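Local coordinates for actin binding protein family protein (Entamoeba histolytica HM-1:IMSS, PDB 6K2F), which probably binds actin monomers, inhibiting polymerization by sequestering them in motile and morphological processes, and is represented here by one ADF-homology domain of twinfilin, at residues T113-I118 and S129-F134; I64-E69 and K79-A84; K54-G59 and T121-F126; G21-A26 and A37-T42. All coordinates share one frame; numbering follows the deposited sequence.

Contact 1 of 4, residues T113-I118 and S129-F134; sequences TFLYEI and SGYEAF
Phe134 drives its ring between the two residues of strand 116-118 that point at helix 129-134, Tyr116 and Ile118. This is the tight part of the contact. With CG anti to its backbone N (chi1 167°), Phe134 reaches off the helix so that Ile118 CG1 sits 3.7 Å from its ring centroid, almost exactly on the ring normal: a CH-pi contact over the face. The rim of the same ring meets Tyr116 in a T-shaped pair, Phe134 CE2 lying 3.5 Å from Tyr116 CG with the planes at 71°. Ile118 also extends CD1 to the edge of Tyr131, 3.7 Å from Tyr131 CD1; a beta-branched aliphatic residue suits this buried place, offering CG1 to one ring and CD1 to the other. The arrangement belongs to the ADF-homology fold, in which helix 127-137 follows strand 114-120 and packs against the mixed sheet; Tyr131 reaches on to Leu81 of the next strand, and Ile118 to Leu83. Toward the solvent side the packing slackens. The Tyr131 hydroxyl comes up to the edge of the Tyr116 ring, OH standing 3.9 Å from Tyr116 CE2, and the exposed Leu115 touches that same Tyr131 OH with CD2 at 4.3 Å. Glu117, set off on the far side of the strand, turns its carboxylate to a salt bridge with Arg106.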
loop_
_atom_site.group_PDB
_atom_site.type_symbol
_atom_site.label_atom_id
_atom_site.label_comp_id
_atom_site.label_asym_id
_atom_site.label_seq_id
_atom_site.Cartn_x
_atom_site.Cartn_y
_atom_site.Cartn_z
ATOM N N THR A 113 5.122 4.065 18.284
ATOM C CA THR A 113 5.103 4.090 16.808
ATOM C C THR A 113 5.868 2.889 16.254
ATOM O O THR A 113 5.385 2.288 15.270
ATOM C CB THR A 113 5.736 5.375 16.268
ATOM O OG1 THR A 113 4.990 6.475 16.795
ATOM C CG2 THR A 113 5.784 5.408 14.754
ATOM N N PHE A 114 7.067 2.628 16.766
ATOM C CA PHE A 114 8.029 1.707 16.105
ATOM C C PHE A 114 8.049 0.362 16.816
ATOM O O PHE A 114 8.326 0.264 18.015
ATOM C CB PHE A 114 9.414 2.333 16.002
ATOM C CG PHE A 114 9.382 3.547 15.118
ATOM C CD1 PHE A 114 9.336 3.407 13.743
ATOM C CD2 PHE A 114 9.321 4.817 15.671
ATOM C CE1 PHE A 114 9.286 4.517 12.925
ATOM C CE2 PHE A 114 9.261 5.925 14.850
ATOM C CZ PHE A 114 9.242 5.775 13.487
ATOM N N LEU A 115 7.738 -0.665 16.045
ATOM C CA LEU A 115 7.808 -2.069 16.509
ATOM C C LEU A 115 9.290 -2.431 16.613
ATOM O O LEU A 115 9.711 -2.985 17.650
ATOM C CB LEU A 115 7.069 -2.911 15.466
ATOM C CG LEU A 115 7.001 -4.407 15.732
ATOM C CD1 LEU A 115 6.008 -4.699 16.841
ATOM C CD2 LEU A 115 6.627 -5.149 14.462
ATOM N N TYR A 116 10.065 -2.083 15.582
ATOM C CA TYR A 116 11.516 -2.344 15.545
ATOM C C TYR A 116 12.243 -1.173 14.896
ATOM O O TYR A 116 11.696 -0.539 13.978
ATOM C CB TYR A 116 11.837 -3.574 14.695
ATOM C CG TYR A 116 11.262 -4.853 15.229
ATOM C CD1 TYR A 116 11.644 -5.333 16.472
ATOM C CD2 TYR A 116 10.332 -5.571 14.497
ATOM C CE1 TYR A 116 11.127 -6.511 16.973
ATOM C CE2 TYR A 116 9.796 -6.744 14.997
ATOM C CZ TYR A 116 10.198 -7.212 16.227
ATOM O OH TYR A 116 9.694 -8.386 16.709
ATOM N N GLU A 117 13.478 -0.971 15.336
ATOM C CA GLU A 117 14.449 -0.095 14.653
ATOM C C GLU A 117 15.526 -1.028 14.118
ATOM O O GLU A 117 16.179 -1.699 14.949
ATOM C CB GLU A 117 14.930 0.973 15.621
ATOM C CG GLU A 117 13.785 1.821 16.172
ATOM C CD GLU A 117 14.241 2.996 17.020
ATOM O OE1 GLU A 117 15.462 3.176 17.137
ATOM O OE2 GLU A 117 13.374 3.724 17.563
ATOM N N ILE A 118 15.722 -1.053 12.812
ATOM C CA ILE A 118 16.629 -1.995 12.107
ATOM C C ILE A 118 17.775 -1.201 11.478
ATOM O O ILE A 118 17.550 -0.463 10.491
ATOM C CB ILE A 118 15.881 -2.845 11.078
ATOM C CG1 ILE A 118 14.710 -3.573 11.726
ATOM C CG2 ILE A 118 16.848 -3.804 10.400
ATOM C CD1 ILE A 118 13.856 -4.353 10.760
ATOM N N SER A 129 14.170 -10.833 2.859
ATOM C CA SER A 129 15.255 -11.697 3.371
ATOM C C SER A 129 15.927 -11.028 4.567
ATOM O O SER A 129 16.194 -11.732 5.588
ATOM C CB SER A 129 16.266 -11.999 2.297
ATOM O OG SER A 129 15.698 -12.823 1.295
ATOM N N GLY A 130 16.238 -9.738 4.431
ATOM C CA GLY A 130 16.932 -8.997 5.489
ATOM C C GLY A 130 16.064 -8.880 6.731
ATOM O O GLY A 130 16.582 -9.010 7.867
ATOM N N TYR A 131 14.760 -8.694 6.540
ATOM C CA TYR A 131 13.809 -8.568 7.671
ATOM C C TYR A 131 13.732 -9.895 8.428
ATOM O O TYR A 131 13.748 -9.913 9.676
ATOM C CB TYR A 131 12.432 -8.154 7.151
ATOM C CG TYR A 131 11.434 -7.884 8.242
ATOM C CD1 TYR A 131 11.707 -6.942 9.218
ATOM C CD2 TYR A 131 10.262 -8.608 8.332
ATOM C CE1 TYR A 131 10.812 -6.706 10.249
ATOM C CE2 TYR A 131 9.353 -8.376 9.352
ATOM C CZ TYR A 131 9.634 -7.428 10.314
ATOM O OH TYR A 131 8.735 -7.181 11.308
ATOM N N GLU A 132 13.604 -10.998 7.692
ATOM C CA GLU A 132 13.521 -12.347 8.319
ATOM C C GLU A 132 14.817 -12.608 9.100
ATOM O O GLU A 132 14.741 -13.125 10.210
ATOM C CB GLU A 132 13.219 -13.387 7.247
ATOM C CG GLU A 132 11.821 -13.237 6.649
ATOM C CD GLU A 132 10.645 -13.464 7.596
ATOM O OE1 GLU A 132 10.855 -14.054 8.681
ATOM O OE2 GLU A 132 9.508 -13.053 7.246
ATOM N N ALA A 133 15.967 -12.198 8.567
ATOM C CA ALA A 133 17.273 -12.386 9.241
ATOM C C ALA A 133 17.310 -11.563 10.528
ATOM O O ALA A 133 17.804 -12.074 11.543
ATOM C CB ALA A 133 18.404 -12.009 8.315
ATOM N N PHE A 134 16.807 -10.333 10.479
ATOM C CA PHE A 134 16.719 -9.453 11.676
ATOM C C PHE A 134 15.866 -10.146 12.741
ATOM O O PHE A 134 16.282 -10.197 13.922
ATOM C CB PHE A 134 16.129 -8.084 11.339
ATOM C CG PHE A 134 15.748 -7.290 12.567
ATOM C CD1 PHE A 134 16.701 -6.591 13.294
ATOM C CD2 PHE A 134 14.450 -7.290 13.035
ATOM C CE1 PHE A 134 16.345 -5.878 14.427
ATOM C CE2 PHE A 134 14.091 -6.590 14.181
ATOM C CZ PHE A 134 15.041 -5.878 14.871
#

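Contact 2 of 4, residues I64-E69 and K79-A84; sequences ILFRTE and KWLLLA
Trp80 lies flat against the aliphatic part of Arg67, its antiparallel non-hydrogen-bonded partner. Arg67 CB stands 3.7 Å from the centroid of the six-membered ring of Trp80, 6° off the normal, a CH-pi contact over the face. The Arg67 chain then bends at chi3, so its guanidinium stands at 89° to the indole instead of stacking on it; NE is taken by Gly21 O. Thus a long residue serves as hydrocarbon near the sheet and as a cation at its tip. The edge of Trp80 runs on toward Leu65, with CZ3 3.4 Å from Leu65 O, while NE1 bonds Asn16 of helix 6-18. Beside it Leu65 and Leu82 run alongside each other in the same direction, pressed tightly together at 3.4 Å between Leu65 CD2 and Leu82 CD1. On the opposite face Phe66 and Leu81 are likewise aligned, whereas Ile64 and Leu83 cross obliquely, meeting CB to CB at 3.8 Å. Both are hydrogen-bonded pairs, each joined by two nearly straight N-H...O bonds. These apolar residues suit the buried pairing of strands 62-68 and 77-85, central strands of the ADF-homology sheet. Near the strand end Thr68 grips Lys79 O twice: Thr68 N approaches at 2.9 Å in the carbonyl plane, and Thr68 OG1 at 2.7 Å from 53° above it. Because Thr68 OG1 also accepts from Thr70 N, this hydroxyl both gives and takes a bond, which would hold its rotation and gives Thr68 OG1, Thr70 N and Lys79 O partners close to the corner at Glu69.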
loop_
_atom_site.group_PDB
_atom_site.type_symbol
_atom_site.label_atom_id
_atom_site.label_comp_id
_atom_site.label_asym_id
_atom_site.label_seq_id
_atom_site.Cartn_x
_atom_site.Cartn_y
_atom_site.Cartn_z
ATOM N N ILE A 64 14.155 4.707 6.190
ATOM C CA ILE A 64 12.843 4.278 5.631
ATOM C C ILE A 64 11.900 4.059 6.806
ATOM O O ILE A 64 12.230 3.288 7.692
ATOM C CB ILE A 64 12.914 2.965 4.834
ATOM C CG1 ILE A 64 14.020 2.946 3.782
ATOM C CG2 ILE A 64 11.532 2.692 4.246
ATOM C CD1 ILE A 64 13.707 3.743 2.596
ATOM N N LEU A 65 10.785 4.777 6.817
ATOM C CA LEU A 65 9.685 4.535 7.769
ATOM C C LEU A 65 8.712 3.592 7.080
ATOM O O LEU A 65 8.089 4.009 6.105
ATOM C CB LEU A 65 9.038 5.861 8.148
ATOM C CG LEU A 65 10.002 6.902 8.688
ATOM C CD1 LEU A 65 9.284 8.198 8.979
ATOM C CD2 LEU A 65 10.709 6.379 9.916
ATOM N N PHE A 66 8.688 2.348 7.519
ATOM C CA PHE A 66 7.996 1.256 6.808
ATOM C C PHE A 66 6.812 0.800 7.669
ATOM O O PHE A 66 6.972 0.304 8.775
ATOM C CB PHE A 66 8.970 0.124 6.522
ATOM C CG PHE A 66 8.452 -0.873 5.525
ATOM C CD1 PHE A 66 7.574 -1.859 5.934
ATOM C CD2 PHE A 66 8.868 -0.844 4.201
ATOM C CE1 PHE A 66 7.104 -2.794 5.033
ATOM C CE2 PHE A 66 8.355 -1.757 3.290
ATOM C CZ PHE A 66 7.488 -2.732 3.712
ATOM N N ARG A 67 5.628 0.937 7.125
ATOM C CA ARG A 67 4.376 0.652 7.866
ATOM C C ARG A 67 4.144 -0.859 7.945
ATOM O O ARG A 67 4.223 -1.528 6.917
ATOM C CB ARG A 67 3.202 1.341 7.177
ATOM C CG ARG A 67 1.913 1.267 7.978
ATOM C CD ARG A 67 0.737 1.937 7.290
ATOM N NE ARG A 67 0.535 1.429 5.941
ATOM C CZ ARG A 67 0.003 0.257 5.618
ATOM N NH1 ARG A 67 -0.407 -0.582 6.555
ATOM N NH2 ARG A 67 -0.131 -0.080 4.348
ATOM N N THR A 68 3.879 -1.375 9.138
ATOM C CA THR A 68 3.522 -2.798 9.331
ATOM C C THR A 68 2.024 -2.976 9.109
ATOM O O THR A 68 1.304 -1.994 8.847
ATOM C CB THR A 68 3.902 -3.333 10.718
ATOM O OG1 THR A 68 2.978 -2.861 11.700
ATOM C CG2 THR A 68 5.321 -2.969 11.095
ATOM N N GLU A 69 1.520 -4.207 9.289
ATOM C CA GLU A 69 0.067 -4.519 9.248
ATOM C C GLU A 69 -0.563 -4.474 10.640
ATOM O O GLU A 69 -1.761 -4.754 10.752
ATOM C CB GLU A 69 -0.136 -5.901 8.635
ATOM C CG GLU A 69 0.163 -5.949 7.151
ATOM C CD GLU A 69 -0.629 -4.936 6.350
ATOM O OE1 GLU A 69 -1.871 -4.935 6.446
ATOM O OE2 GLU A 69 -0.000 -4.106 5.698
ATOM N N LYS A 79 1.669 0.384 13.747
ATOM C CA LYS A 79 3.084 0.200 14.140
ATOM C C LYS A 79 3.961 0.236 12.882
ATOM O O LYS A 79 3.524 -0.207 11.820
ATOM C CB LYS A 79 3.239 -1.122 14.883
ATOM C CG LYS A 79 2.517 -1.180 16.222
ATOM C CD LYS A 79 3.425 -0.904 17.357
ATOM C CE LYS A 79 2.768 -0.944 18.720
ATOM N NZ LYS A 79 3.752 -0.541 19.749
ATOM N N TRP A 80 5.165 0.772 13.006
ATOM C CA TRP A 80 6.117 0.970 11.888
ATOM C C TRP A 80 7.457 0.305 12.208
ATOM O O TRP A 80 7.736 0.005 13.376
ATOM C CB TRP A 80 6.324 2.464 11.653
ATOM C CG TRP A 80 5.097 3.193 11.196
ATOM C CD1 TRP A 80 3.963 3.439 11.909
ATOM C CD2 TRP A 80 4.883 3.744 9.891
ATOM N NE1 TRP A 80 3.059 4.110 11.137
ATOM C CE2 TRP A 80 3.589 4.317 9.895
ATOM C CE3 TRP A 80 5.674 3.879 8.749
ATOM C CZ2 TRP A 80 3.076 4.984 8.787
ATOM C CZ3 TRP A 80 5.170 4.547 7.661
ATOM C CH2 TRP A 80 3.882 5.080 7.675
ATOM N N LEU A 81 8.240 0.090 11.160
ATOM C CA LEU A 81 9.681 -0.207 11.268
ATOM C C LEU A 81 10.447 1.064 10.939
ATOM O O LEU A 81 10.068 1.783 9.994
ATOM C CB LEU A 81 10.086 -1.296 10.275
ATOM C CG LEU A 81 9.192 -2.522 10.222
ATOM C CD1 LEU A 81 9.654 -3.422 9.091
ATOM C CD2 LEU A 81 9.174 -3.226 11.551
ATOM N N LEU A 82 11.503 1.315 11.690
ATOM C CA LEU A 82 12.491 2.341 11.305
ATOM C C LEU A 82 13.666 1.590 10.695
ATOM O O LEU A 82 14.338 0.852 11.428
ATOM C CB LEU A 82 12.905 3.158 12.528
ATOM C CG LEU A 82 14.032 4.159 12.243
ATOM C CD1 LEU A 82 13.664 5.121 11.127
ATOM C CD2 LEU A 82 14.394 4.900 13.515
ATOM N N LEU A 83 13.838 1.711 9.386
ATOM C CA LEU A 83 14.979 1.090 8.679
ATOM C C LEU A 83 16.028 2.183 8.538
ATOM O O LEU A 83 15.701 3.236 7.987
ATOM C CB LEU A 83 14.528 0.576 7.317
ATOM C CG LEU A 83 13.298 -0.334 7.319
ATOM C CD1 LEU A 83 13.008 -0.814 5.909
ATOM C CD2 LEU A 83 13.460 -1.506 8.264
ATOM N N ALA A 84 17.226 1.965 9.051
ATOM C CA ALA A 84 18.285 2.983 8.930
ATOM C C ALA A 84 19.400 2.341 8.119
ATOM O O ALA A 84 20.062 1.414 8.649
ATOM C CB ALA A 84 18.757 3.419 10.277
#

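Contact 3 of 4, residues K54-G59 and T121-F126; sequences KYLVEG and TVFSDF
Ring contacts dominate where these two loops meet. Leu56 lays its CB over one face of Phe123, 3.8 Å from the ring centroid and 26° off the normal, a CH-pi contact displaced toward the rim. The two side chains slide past each other in opposite directions, so the phenyl passes the root of the leucine and reaches its backbone. Purely apolar contact continues at the leucine tip, where Leu56 CD1 comes within 3.8 Å of Phe126 CD2; a leucine with CG anti to its carbonyl carbon can thus touch both phenylalanines. Main-chain groups form a third kind of neighbour. Phe123 CZ is 3.4 Å from Leu56 O, and the peptide beyond lies at the ring edge, with Glu58 N 3.5 Å from the same CZ. The carboxylate of Glu58 turns elsewhere, to a salt bridge with Arg89. Within the 121-126 turn, hydrogen bonds hold the backbone in shape. Asp125 OD2 takes Thr121 N at 2.8 Å on its anti lone pair and, more weakly, Val122 N at 3.3 Å, while Phe126 N bonds Phe123 O at 2.9 Å. Aspartate suits this place because a short carboxylate can fold back onto the backbone of its own turn. Tyr85 of strand 77-85 touches Leu56, Phe123 and Phe126, meeting the Phe123 ring edge-to-face, and its OH bonds Gly59 N. The motif is a short 3-10 turn linking strand 114-120 to the C-terminal helix of the ADF-homology fold, held against the loop that leads into strand 62-68.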
loop_
_atom_site.group_PDB
_atom_site.type_symbol
_atom_site.label_atom_id
_atom_site.label_comp_id
_atom_site.label_asym_id
_atom_site.label_seq_id
_atom_site.Cartn_x
_atom_site.Cartn_y
_atom_site.Cartn_z
ATOM N N LYS A 54 14.761 -0.722 -4.128
ATOM C CA LYS A 54 14.694 0.182 -5.303
ATOM C C LYS A 54 15.007 1.636 -4.905
ATOM O O LYS A 54 15.308 2.439 -5.799
ATOM C CB LYS A 54 13.284 0.178 -5.898
ATOM C CG LYS A 54 12.811 -1.112 -6.553
ATOM C CD LYS A 54 11.498 -0.904 -7.305
ATOM C CE LYS A 54 11.237 -1.909 -8.409
ATOM N NZ LYS A 54 10.823 -3.225 -7.867
ATOM N N TYR A 55 14.911 1.978 -3.619
ATOM C CA TYR A 55 15.032 3.366 -3.126
ATOM C C TYR A 55 16.382 3.636 -2.475
ATOM O O TYR A 55 16.802 4.783 -2.487
ATOM C CB TYR A 55 13.919 3.619 -2.117
ATOM C CG TYR A 55 12.578 3.792 -2.780
ATOM C CD1 TYR A 55 11.792 2.705 -3.120
ATOM C CD2 TYR A 55 12.105 5.044 -3.115
ATOM C CE1 TYR A 55 10.575 2.859 -3.765
ATOM C CE2 TYR A 55 10.871 5.219 -3.730
ATOM C CZ TYR A 55 10.092 4.122 -4.043
ATOM O OH TYR A 55 8.889 4.312 -4.667
ATOM N N LEU A 56 17.048 2.622 -1.942
ATOM C CA LEU A 56 18.374 2.854 -1.328
ATOM C C LEU A 56 19.377 3.254 -2.407
ATOM O O LEU A 56 19.288 2.800 -3.574
ATOM C CB LEU A 56 18.825 1.613 -0.556
ATOM C CG LEU A 56 17.891 1.161 0.575
ATOM C CD1 LEU A 56 18.433 -0.075 1.281
ATOM C CD2 LEU A 56 17.662 2.281 1.588
ATOM N N VAL A 57 20.300 4.128 -2.044
ATOM C CA VAL A 57 21.392 4.554 -2.952
ATOM C C VAL A 57 22.704 4.122 -2.303
ATOM O O VAL A 57 22.965 4.524 -1.177
ATOM C CB VAL A 57 21.372 6.069 -3.201
ATOM C CG1 VAL A 57 22.537 6.473 -4.069
ATOM C CG2 VAL A 57 20.059 6.523 -3.830
ATOM N N GLU A 58 23.474 3.277 -2.976
ATOM C CA GLU A 58 24.669 2.670 -2.332
ATOM C C GLU A 58 25.617 3.778 -1.856
ATOM O O GLU A 58 25.907 4.722 -2.624
ATOM C CB GLU A 58 25.342 1.663 -3.258
ATOM C CG GLU A 58 26.492 0.914 -2.597
ATOM C CD GLU A 58 27.830 1.623 -2.575
ATOM O OE1 GLU A 58 28.043 2.563 -3.392
ATOM O OE2 GLU A 58 28.723 1.175 -1.819
ATOM N N GLY A 59 26.039 3.671 -0.599
ATOM C CA GLY A 59 26.997 4.599 0.033
ATOM C C GLY A 59 26.339 5.835 0.593
ATOM O O GLY A 59 27.075 6.603 1.238
ATOM N N THR A 121 23.772 -1.950 6.987
ATOM C CA THR A 121 24.929 -1.268 6.336
ATOM C C THR A 121 25.016 -1.636 4.861
ATOM O O THR A 121 25.849 -1.047 4.178
ATOM C CB THR A 121 26.227 -1.589 7.080
ATOM O OG1 THR A 121 26.547 -2.971 6.877
ATOM C CG2 THR A 121 26.111 -1.272 8.561
ATOM N N VAL A 122 24.229 -2.606 4.409
ATOM C CA VAL A 122 24.236 -3.070 2.989
ATOM C C VAL A 122 22.775 -3.287 2.593
ATOM O O VAL A 122 21.922 -3.504 3.487
ATOM C CB VAL A 122 25.083 -4.341 2.813
ATOM C CG1 VAL A 122 26.550 -4.105 3.078
ATOM C CG2 VAL A 122 24.602 -5.439 3.724
ATOM N N PHE A 123 22.486 -3.231 1.307
ATOM C CA PHE A 123 21.121 -3.452 0.781
ATOM C C PHE A 123 20.569 -4.796 1.254
ATOM O O PHE A 123 19.355 -4.897 1.566
ATOM C CB PHE A 123 21.111 -3.424 -0.736
ATOM C CG PHE A 123 21.244 -2.068 -1.386
ATOM C CD1 PHE A 123 21.816 -0.985 -0.742
ATOM C CD2 PHE A 123 20.820 -1.920 -2.696
ATOM C CE1 PHE A 123 21.920 0.230 -1.383
ATOM C CE2 PHE A 123 20.924 -0.698 -3.336
ATOM C CZ PHE A 123 21.466 0.369 -2.674
ATOM N N SER A 124 21.413 -5.809 1.336
ATOM C CA SER A 124 21.004 -7.193 1.667
ATOM C C SER A 124 20.591 -7.294 3.148
ATOM O O SER A 124 20.045 -8.349 3.538
ATOM C CB SER A 124 22.093 -8.171 1.296
ATOM O OG SER A 124 23.287 -7.955 2.039
ATOM N N ASP A 125 20.814 -6.258 3.953
ATOM C CA ASP A 125 20.250 -6.179 5.327
ATOM C C ASP A 125 18.759 -5.855 5.316
ATOM O O ASP A 125 18.120 -5.927 6.402
ATOM C CB ASP A 125 20.972 -5.162 6.199
ATOM C CG ASP A 125 22.368 -5.590 6.602
ATOM O OD1 ASP A 125 22.644 -6.835 6.685
ATOM O OD2 ASP A 125 23.200 -4.672 6.818
ATOM N N PHE A 126 18.222 -5.497 4.162
ATOM C CA PHE A 126 16.810 -5.099 4.001
ATOM C C PHE A 126 16.144 -6.041 3.013
ATOM O O PHE A 126 16.661 -7.143 2.746
ATOM C CB PHE A 126 16.778 -3.607 3.660
ATOM C CG PHE A 126 17.469 -2.759 4.697
ATOM C CD1 PHE A 126 16.890 -2.541 5.937
ATOM C CD2 PHE A 126 18.695 -2.156 4.447
ATOM C CE1 PHE A 126 17.516 -1.780 6.911
ATOM C CE2 PHE A 126 19.304 -1.358 5.413
ATOM C CZ PHE A 126 18.721 -1.171 6.643
#

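Contact 4 of 4, residues G21-A26 and A37-T42; sequences GRFIQA and AIEQGT
The ring of Phe23 carries Glu39 CB over the centre of one face, 3.4 Å from the centroid and 11° off the normal, a close CH-pi contact; Tyr55 meets the same ring edge-to-face. Phe23 holds CG in the crowded position between N and carbonyl carbon (chi1 67°), which swings the ring across to the neighbouring strand. At the edge of the Arg22 guanidinium lies Thr42 O, 2.8 Å from Arg22 NH2 and tilted 27° from the plane. Asp48 and Glu69 form salt bridges with this cation, so a long arginine links three parts of the chain. Arg22 and Phe23 together face Glu39 in a classic beta bulge of hairpin 23-39: Glu39 O accepts Arg22 N at 2.9 Å and Phe23 N at 3.1 Å. Glu39 N donates back to Phe23 O, and Gln25 N gives its hydrogen to Ala37 O. Glu39 bends at chi2 and takes Gly41 N on the anti lone pair of OE2, while OE1 bonds Tyr55 OH. Glycine suits position 41: phi is positive, and a CB would clash with Arg22 CB. On the sheet's other face Ile24 and Ile38 pair, both touching apolar Met15 of helix 6-18.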
loop_
_atom_site.group_PDB
_atom_site.type_symbol
_atom_site.label_atom_id
_atom_site.label_comp_id
_atom_site.label_asym_id
_atom_site.label_seq_id
_atom_site.Cartn_x
_atom_site.Cartn_y
_atom_site.Cartn_z
ATOM N N GLY A 21 -0.545 4.136 2.230
ATOM C CA GLY A 21 0.793 4.038 1.622
ATOM C C GLY A 21 1.601 3.082 2.458
ATOM O O GLY A 21 1.115 2.702 3.544
ATOM N N ARG A 22 2.803 2.741 2.017
ATOM C CA ARG A 22 3.617 1.735 2.723
ATOM C C ARG A 22 4.820 2.385 3.403
ATOM O O ARG A 22 5.122 1.997 4.545
ATOM C CB ARG A 22 4.046 0.631 1.762
ATOM C CG ARG A 22 4.884 -0.442 2.444
ATOM C CD ARG A 22 4.169 -1.182 3.569
ATOM N NE ARG A 22 3.096 -2.008 3.049
ATOM C CZ ARG A 22 2.225 -2.675 3.782
ATOM N NH1 ARG A 22 2.250 -2.607 5.104
ATOM N NH2 ARG A 22 1.287 -3.394 3.191
ATOM N N PHE A 23 5.594 3.212 2.704
ATOM C CA PHE A 23 6.797 3.748 3.362
ATOM C C PHE A 23 7.177 5.129 2.852
ATOM O O PHE A 23 6.784 5.548 1.775
ATOM C CB PHE A 23 7.950 2.750 3.277
ATOM C CG PHE A 23 8.550 2.446 1.934
ATOM C CD1 PHE A 23 9.466 3.293 1.346
ATOM C CD2 PHE A 23 8.335 1.212 1.348
ATOM C CE1 PHE A 23 10.111 2.926 0.181
ATOM C CE2 PHE A 23 8.991 0.845 0.184
ATOM C CZ PHE A 23 9.874 1.706 -0.399
ATOM N N ILE A 24 7.962 5.778 3.695
ATOM C CA ILE A 24 8.524 7.127 3.443
ATOM C C ILE A 24 10.028 7.009 3.592
ATOM O O ILE A 24 10.488 6.526 4.611
ATOM C CB ILE A 24 7.961 8.167 4.419
ATOM C CG1 ILE A 24 6.436 8.228 4.348
ATOM C CG2 ILE A 24 8.616 9.516 4.161
ATOM C CD1 ILE A 24 5.788 8.960 5.522
ATOM N N GLN A 25 10.760 7.380 2.561
ATOM C CA GLN A 25 12.230 7.465 2.643
ATOM C C GLN A 25 12.546 8.889 3.050
ATOM O O GLN A 25 11.889 9.815 2.498
ATOM C CB GLN A 25 12.903 7.141 1.321
ATOM C CG GLN A 25 14.425 7.126 1.419
ATOM C CD GLN A 25 15.018 6.726 0.094
ATOM O OE1 GLN A 25 14.455 7.002 -0.959
ATOM N NE2 GLN A 25 16.162 6.081 0.148
ATOM N N ALA A 26 13.460 9.060 3.994
ATOM C CA ALA A 26 13.828 10.409 4.467
ATOM C C ALA A 26 15.345 10.524 4.519
ATOM O O ALA A 26 16.025 9.530 4.773
ATOM C CB ALA A 26 13.203 10.679 5.809
ATOM N N ALA A 37 11.310 10.323 -0.693
ATOM C CA ALA A 37 10.430 9.550 -1.590
ATOM C C ALA A 37 9.328 8.906 -0.769
ATOM O O ALA A 37 9.515 8.705 0.453
ATOM C CB ALA A 37 11.226 8.474 -2.298
ATOM N N ILE A 38 8.216 8.642 -1.433
ATOM C CA ILE A 38 7.049 7.960 -0.812
ATOM C C ILE A 38 6.672 6.798 -1.716
ATOM O O ILE A 38 6.525 7.014 -2.931
ATOM C CB ILE A 38 5.888 8.937 -0.631
ATOM C CG1 ILE A 38 6.304 10.142 0.215
ATOM C CG2 ILE A 38 4.696 8.197 -0.056
ATOM C CD1 ILE A 38 5.422 11.336 0.003
ATOM N N GLU A 39 6.485 5.617 -1.134
ATOM C CA GLU A 39 6.058 4.403 -1.858
ATOM C C GLU A 39 4.660 4.010 -1.377
ATOM O O GLU A 39 4.494 3.732 -0.164
ATOM C CB GLU A 39 7.054 3.274 -1.611
ATOM C CG GLU A 39 6.629 1.943 -2.203
ATOM C CD GLU A 39 6.316 1.952 -3.684
ATOM O OE1 GLU A 39 7.226 2.329 -4.482
ATOM O OE2 GLU A 39 5.178 1.576 -4.055
ATOM N N GLN A 40 3.713 3.970 -2.314
ATOM C CA GLN A 40 2.305 3.585 -2.054
ATOM C C GLN A 40 2.290 2.130 -1.599
ATOM O O GLN A 40 1.507 1.804 -0.697
ATOM C CB GLN A 40 1.476 3.781 -3.317
ATOM C CG GLN A 40 0.050 3.283 -3.181
ATOM C CD GLN A 40 -0.689 4.056 -2.121
ATOM O OE1 GLN A 40 -0.688 5.287 -2.106
ATOM N NE2 GLN A 40 -1.347 3.326 -1.237
ATOM N N GLY A 41 3.096 1.286 -2.238
ATOM C CA GLY A 41 3.087 -0.161 -1.971
ATOM C C GLY A 41 1.709 -0.759 -2.216
ATOM O O GLY A 41 0.945 -0.258 -3.077
ATOM N N THR A 42 1.398 -1.828 -1.488
ATOM C CA THR A 42 0.231 -2.700 -1.716
ATOM C C THR A 42 -0.323 -3.138 -0.354
ATOM O O THR A 42 0.171 -2.679 0.689
ATOM C CB THR A 42 0.597 -3.912 -2.594
ATOM O OG1 THR A 42 1.403 -4.797 -1.825
ATOM C CG2 THR A 42 1.324 -3.530 -3.865
#

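Overall arrangement
From the N terminus, contact 4 comes first, closing the hairpin of strands 23-29 and 32-39 before any other contact opens. The 54-59 loop then begins contact 3, whose partner waits until 121-126, and this long loop encloses contact 2, the pairing of strands 62-68 and 77-85. Contact 1 opens at 113-118, inside that loop, and ends at 129-134, beyond it, so contacts 1 and 3 cross. Contacts 4 and 2 meet across neighbouring strands 23-29 and 62-68, Tyr55 of contact 3 packs on Ala37 of contact 4, Ile118 of contact 1 bonds to Leu82, and Phe126 packs on Leu83. Together the contacts tie hairpin, central strands, connecting loops and C-terminal helix into one domain.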